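Local structure of extracellular sialidase/neuraminidase, putative (Aspergillus fumigatus, 2XZI) at residues D110-F118 with A212-V220. The protein hydrolyses terminal sialic acid glycosides and is a KDNase, probably preferring the deaminated sugar KDN. Sequence-based numbering, arbitrary orientation. Where two conformers were deposited one is given.
Sequences DDDNTIYLF and APGNRTWSV. With NO2 (nitrite ion), chain H.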
ATOM      1  N   ASP A 110       2.788  15.325  -3.433  1.00  5.86           N
ATOM      2  CA  ASP A 110       2.356  16.694  -3.120  1.00  6.58           C
ATOM      3  C   ASP A 110       2.221  17.552  -4.381  1.00  7.11           C
ATOM      4  O   ASP A 110       2.651  17.133  -5.456  1.00  7.06           O
ATOM      5  CB  ASP A 110       3.281  17.344  -2.088  1.00  6.00           C
ATOM      6  CG  ASP A 110       2.542  18.281  -1.136  1.00  5.96           C
ATOM      7  OD1 ASP A 110       1.427  18.754  -1.473  1.00  6.07           O
ATOM      8  OD2 ASP A 110       3.090  18.540  -0.045  1.00  6.60           O
ATOM      9  N   ASP A 111       1.639  18.753  -4.244  1.00  7.77           N
ATOM     10  CA  ASP A 111       1.248  19.593  -5.399  0.50  8.31           C
ATOM     11  C   ASP A 111       2.428  20.050  -6.252  1.00  8.64           C
ATOM     12  O   ASP A 111       2.277  20.326  -7.455  1.00  9.01           O
ATOM     13  CB  ASP A 111       0.507  20.862  -4.947  0.50  8.57           C
ATOM     14  CG  ASP A 111      -0.744  20.581  -4.141  0.50  8.69           C
ATOM     15  OD1 ASP A 111      -1.217  19.422  -4.108  0.50  8.75           O
ATOM     16  OD2 ASP A 111      -1.262  21.544  -3.541  0.50  8.64           O
ATOM     17  N   ASP A 112       3.589  20.176  -5.615  1.00  7.91           N
ATOM     18  CA  ASP A 112       4.819  20.621  -6.275  1.00  7.83           C
ATOM     19  C   ASP A 112       5.567  19.463  -6.923  1.00  7.79           C
ATOM     20  O   ASP A 112       6.653  19.648  -7.467  1.00  8.48           O
ATOM     21  CB  ASP A 112       5.739  21.306  -5.259  1.00  7.63           C
ATOM     22  CG  ASP A 112       6.232  20.355  -4.175  1.00  6.92           C
ATOM     23  OD1 ASP A 112       5.474  19.424  -3.787  1.00  6.33           O
ATOM     24  OD2 ASP A 112       7.382  20.503  -3.720  1.00  7.51           O
ATOM     25  N   ASN A 113       4.966  18.275  -6.839  1.00  7.96           N
ATOM     26  CA  ASN A 113       5.595  16.997  -7.205  1.00  7.31           C
ATOM     27  C   ASN A 113       6.677  16.471  -6.273  1.00  7.45           C
ATOM     28  O   ASN A 113       7.376  15.526  -6.627  1.00  8.35           O
ATOM     29  CB  ASN A 113       6.036  16.919  -8.679  1.00  7.74           C
ATOM     30  CG  ASN A 113       6.031  15.506  -9.190  1.00  6.91           C
ATOM     31  OD1 ASN A 113       5.136  14.721  -8.856  1.00  8.05           O
ATOM     32  ND2 ASN A 113       7.044  15.150  -9.985  1.00 10.68           N
ATOM     33  N   THR A 114       6.817  17.042  -5.070  1.00  6.87           N
ATOM     34  CA  THR A 114       7.594  16.329  -4.052  1.00  6.61           C
ATOM     35  C   THR A 114       6.849  15.022  -3.743  1.00  6.14           C
ATOM     36  O   THR A 114       5.635  15.034  -3.487  1.00  7.22           O
ATOM     37  CB  THR A 114       7.754  17.127  -2.762  1.00  6.91           C
ATOM     38  OG1 THR A 114       8.595  18.260  -3.024  1.00  7.10           O
ATOM     39  CG2 THR A 114       8.392  16.285  -1.659  1.00  6.73           C
ATOM     40  N   ILE A 115       7.565  13.912  -3.798  1.00  6.31           N
ATOM     41  CA  ILE A 115       6.964  12.661  -3.359  1.00  6.36           C
ATOM     42  C   ILE A 115       7.461  12.335  -1.954  1.00  6.32           C
ATOM     43  O   ILE A 115       8.641  12.077  -1.741  1.00  7.20           O
ATOM     44  CB  ILE A 115       7.224  11.474  -4.308  1.00  6.00           C
ATOM     45  CG1 ILE A 115       6.826  11.818  -5.754  1.00  7.87           C
ATOM     46  CG2 ILE A 115       6.444  10.253  -3.799  1.00  7.24           C
ATOM     47  CD1 ILE A 115       8.020  12.251  -6.625  1.00  9.24           C
ATOM     48  N   TYR A 116       6.543  12.373  -0.996  1.00  5.80           N
ATOM     49  CA  TYR A 116       6.828  11.993   0.351  1.00  5.34           C
ATOM     50  C   TYR A 116       6.632  10.497   0.507  1.00  5.28           C
ATOM     51  O   TYR A 116       5.685   9.932  -0.030  1.00  7.12           O
ATOM     52  CB  TYR A 116       5.881  12.715   1.293  1.00  5.97           C
ATOM     53  CG  TYR A 116       6.165  14.173   1.578  1.00  5.75           C
ATOM     54  CD1 TYR A 116       7.314  14.554   2.277  1.00  6.76           C
ATOM     55  CD2 TYR A 116       5.240  15.148   1.224  1.00  5.80           C
ATOM     56  CE1 TYR A 116       7.543  15.898   2.585  1.00  8.00           C
ATOM     57  CE2 TYR A 116       5.463  16.480   1.526  1.00  6.57           C
ATOM     58  CZ  TYR A 116       6.615  16.830   2.204  1.00  6.04           C
ATOM     59  OH  TYR A 116       6.835  18.154   2.547  1.00  8.44           O
ATOM     60  N   LEU A 117       7.533   9.855   1.248  1.00  4.35           N
ATOM     61  CA  LEU A 117       7.384   8.442   1.561  1.00  4.94           C
ATOM     62  C   LEU A 117       7.569   8.235   3.066  1.00  4.59           C
ATOM     63  O   LEU A 117       8.676   8.349   3.604  1.00  5.37           O
ATOM     64  CB  LEU A 117       8.344   7.580   0.726  1.00  4.54           C
ATOM     65  CG  LEU A 117       8.356   6.080   1.010  1.00  5.80           C
ATOM     66  CD1 LEU A 117       7.138   5.428   0.433  1.00  5.36           C
ATOM     67  CD2 LEU A 117       9.587   5.491   0.367  1.00  7.77           C
ATOM     68  N   PHE A 118       6.461   7.963   3.743  1.00  5.07           N
ATOM     69  CA  PHE A 118       6.528   7.544   5.137  1.00  5.24           C
ATOM     70  C   PHE A 118       6.828   6.054   5.222  1.00  5.52           C
ATOM     71  O   PHE A 118       6.389   5.284   4.378  1.00  5.74           O
ATOM     72  CB  PHE A 118       5.208   7.854   5.854  1.00  5.95           C
ATOM     73  CG  PHE A 118       4.978   9.324   6.114  1.00  5.81           C
ATOM     74  CD1 PHE A 118       4.361  10.144   5.156  1.00  6.79           C
ATOM     75  CD2 PHE A 118       5.396   9.894   7.326  1.00  6.99           C
ATOM     76  CE1 PHE A 118       4.174  11.522   5.403  1.00  6.93           C
ATOM     77  CE2 PHE A 118       5.207  11.271   7.573  1.00  7.12           C
ATOM     78  CZ  PHE A 118       4.589  12.069   6.605  1.00  5.97           C
ATOM     79  N   ALA A 212       2.965  24.683   2.895  1.00  9.23           N
ATOM     80  CA  ALA A 212       3.513  24.741   1.549  1.00  8.67           C
ATOM     81  C   ALA A 212       3.794  23.345   0.995  1.00  8.19           C
ATOM     82  O   ALA A 212       4.467  22.550   1.653  1.00  8.91           O
ATOM     83  CB  ALA A 212       4.795  25.581   1.568  1.00  8.86           C
ATOM     84  N   PRO A 213       3.267  23.041  -0.214  1.00  7.61           N
ATOM     85  CA  PRO A 213       3.579  21.741  -0.837  1.00  7.18           C
ATOM     86  C   PRO A 213       5.066  21.387  -0.823  1.00  6.88           C
ATOM     87  O   PRO A 213       5.935  22.191  -1.217  1.00  7.07           O
ATOM     88  CB  PRO A 213       3.069  21.924  -2.257  1.00  7.11           C
ATOM     89  CG  PRO A 213       1.859  22.786  -2.076  1.00  7.63           C
ATOM     90  CD  PRO A 213       2.239  23.770  -0.981  1.00  7.93           C
ATOM     91  N   GLY A 214       5.356  20.174  -0.363  1.00  6.38           N
ATOM     92  CA  GLY A 214       6.732  19.708  -0.276  1.00  6.99           C
ATOM     93  C   GLY A 214       7.555  20.358   0.829  1.00  6.97           C
ATOM     94  O   GLY A 214       8.750  20.096   0.954  1.00  8.14           O
ATOM     95  N   ASN A 215       6.896  21.196   1.635  1.00  7.78           N
ATOM     96  CA  ASN A 215       7.522  21.794   2.830  0.50  7.70           C
ATOM     97  C   ASN A 215       6.484  21.837   3.948  1.00  8.39           C
ATOM     98  O   ASN A 215       6.313  22.847   4.657  1.00  9.44           O
ATOM     99  CB  ASN A 215       8.107  23.193   2.552  0.50  7.51           C
ATOM    100  CG  ASN A 215       9.529  23.153   1.980  0.50  7.12           C
ATOM    101  OD1 ASN A 215      10.516  23.000   2.714  0.50  9.88           O
ATOM    102  ND2 ASN A 215       9.638  23.319   0.666  0.50  5.37           N
ATOM    103  N   ARG A 216       5.809  20.706   4.129  1.00  8.41           N
ATOM    104  CA  ARG A 216       4.694  20.618   5.062  1.00  8.39           C
ATOM    105  C   ARG A 216       5.110  20.579   6.512  1.00  8.91           C
ATOM    106  O   ARG A 216       6.185  20.099   6.844  1.00  9.40           O
ATOM    107  CB  ARG A 216       3.866  19.362   4.769  1.00  8.57           C
ATOM    108  CG  ARG A 216       3.292  19.299   3.351  1.00  7.79           C
ATOM    109  CD  ARG A 216       2.220  20.345   3.072  1.00  8.60           C
ATOM    110  NE  ARG A 216       1.543  19.998   1.834  1.00  6.83           N
ATOM    111  CZ  ARG A 216       0.289  20.302   1.549  1.00  7.67           C
ATOM    112  NH1 ARG A 216      -0.456  20.996   2.417  1.00  7.97           N
ATOM    113  NH2 ARG A 216      -0.229  19.905   0.394  1.00  8.28           N
ATOM    114  N   THR A 217       4.236  21.100   7.359  1.00  9.55           N
ATOM    115  CA  THR A 217       4.341  20.838   8.781  1.00 11.05           C
ATOM    116  C   THR A 217       3.355  19.727   9.136  1.00 10.03           C
ATOM    117  O   THR A 217       2.223  19.680   8.632  1.00 10.15           O
ATOM    118  CB  THR A 217       4.131  22.105   9.598  1.00 11.05           C
ATOM    119  OG1 THR A 217       2.891  22.686   9.227  1.00 15.95           O
ATOM    120  CG2 THR A 217       5.244  23.100   9.297  1.00 14.81           C
ATOM    121  N   TRP A 218       3.812  18.823   9.984  1.00  9.70           N
ATOM    122  CA  TRP A 218       3.066  17.613  10.296  1.00  9.66           C
ATOM    123  C   TRP A 218       2.453  17.703  11.677  1.00 10.11           C
ATOM    124  O   TRP A 218       3.042  18.292  12.601  1.00 11.20           O
ATOM    125  CB  TRP A 218       3.949  16.366  10.201  1.00 10.31           C
ATOM    126  CG  TRP A 218       4.741  16.277   8.936  1.00 10.32           C
ATOM    127  CD1 TRP A 218       6.086  16.536   8.782  1.00 10.43           C
ATOM    128  CD2 TRP A 218       4.252  15.920   7.637  1.00  9.29           C
ATOM    129  NE1 TRP A 218       6.450  16.367   7.467  1.00 10.75           N
ATOM    130  CE2 TRP A 218       5.350  15.989   6.741  1.00  9.77           C
ATOM    131  CE3 TRP A 218       2.992  15.555   7.142  1.00 10.04           C
ATOM    132  CZ2 TRP A 218       5.226  15.685   5.377  1.00 11.31           C
ATOM    133  CZ3 TRP A 218       2.869  15.257   5.765  1.00 10.10           C
ATOM    134  CH2 TRP A 218       3.990  15.328   4.912  1.00 10.36           C
ATOM    135  N   SER A 219       1.275  17.110  11.824  1.00  9.73           N
ATOM    136  CA  SER A 219       0.673  16.955  13.150  1.00 10.10           C
ATOM    137  C   SER A 219      -0.083  15.631  13.202  1.00  9.35           C
ATOM    138  O   SER A 219      -0.259  14.965  12.166  1.00  9.55           O
ATOM    139  CB  SER A 219      -0.253  18.125  13.459  1.00 10.96           C
ATOM    140  OG  SER A 219      -1.304  18.178  12.535  1.00 12.47           O
ATOM    141  N   VAL A 220      -0.501  15.235  14.399  1.00  8.75           N
ATOM    142  CA  VAL A 220      -1.191  13.963  14.584  1.00  8.51           C
ATOM    143  C   VAL A 220      -2.654  14.178  14.942  1.00  8.65           C
ATOM    144  O   VAL A 220      -2.973  14.940  15.868  1.00  8.98           O
ATOM    145  CB  VAL A 220      -0.534  13.126  15.695  1.00  7.91           C
ATOM    146  CG1 VAL A 220      -1.328  11.840  15.936  1.00  8.23           C
ATOM    147  CG2 VAL A 220       0.913  12.818  15.357  1.00  8.87           C
TER
HETATM  148  N   NO2 H 505      -5.399  17.544  13.516  1.00 19.35           N
HETATM  149  O1  NO2 H 505      -6.402  17.840  12.494  1.00 18.57           O
HETATM  150  O2  NO2 H 505      -4.177  18.308  13.253  1.00 19.88           O
HETATM  151  O   HOH W   1       7.901  18.636   5.104  1.00 22.55           O
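Arg216 grips the buried carboxylate of Asp110 side-on, the two flat groups nearly coplanar: NH2 donates to OD1 at 2.7 Å and NE to OD2 at 2.8 Å, each on a syn lone pair and almost straight. A bend about the CB-CG bond of Arg216 (chi2 -68°) helps bring the guanidinium edge there. Each oxygen has a second donor. Asp110 OD2 takes Gly214 N (2.8 Å) from above the carboxylate plane, and Asp110 OD1 takes Asp111 N on its anti side; four donors thus grip the carboxylate, and the arginine would favour its ionised form. Arg216 NH2 also reaches the carbonyl of Gly196. In the neighbouring Asx turn, Asp112 accepts from Thr114 N through OD1 and from Thr114 OG1 through OD2. A water held 2.8 Å from Tyr116 OH donates to Arg216 O. Trp218 directs its CZ2 edge over the centre of the Tyr116 ring, whose other face carries Thr114 CG2; Phe118 in turn points CZ at a face of the Trp218 indole, 3.7 Å from its CZ3, with the planes at 85°. These two successive T-shaped stacks and the charged turn beside them join the hairpin of 101-109 and 115-122 to the edge strand 217-222, an interface between neighbouring blades of the sialidase beta-propeller.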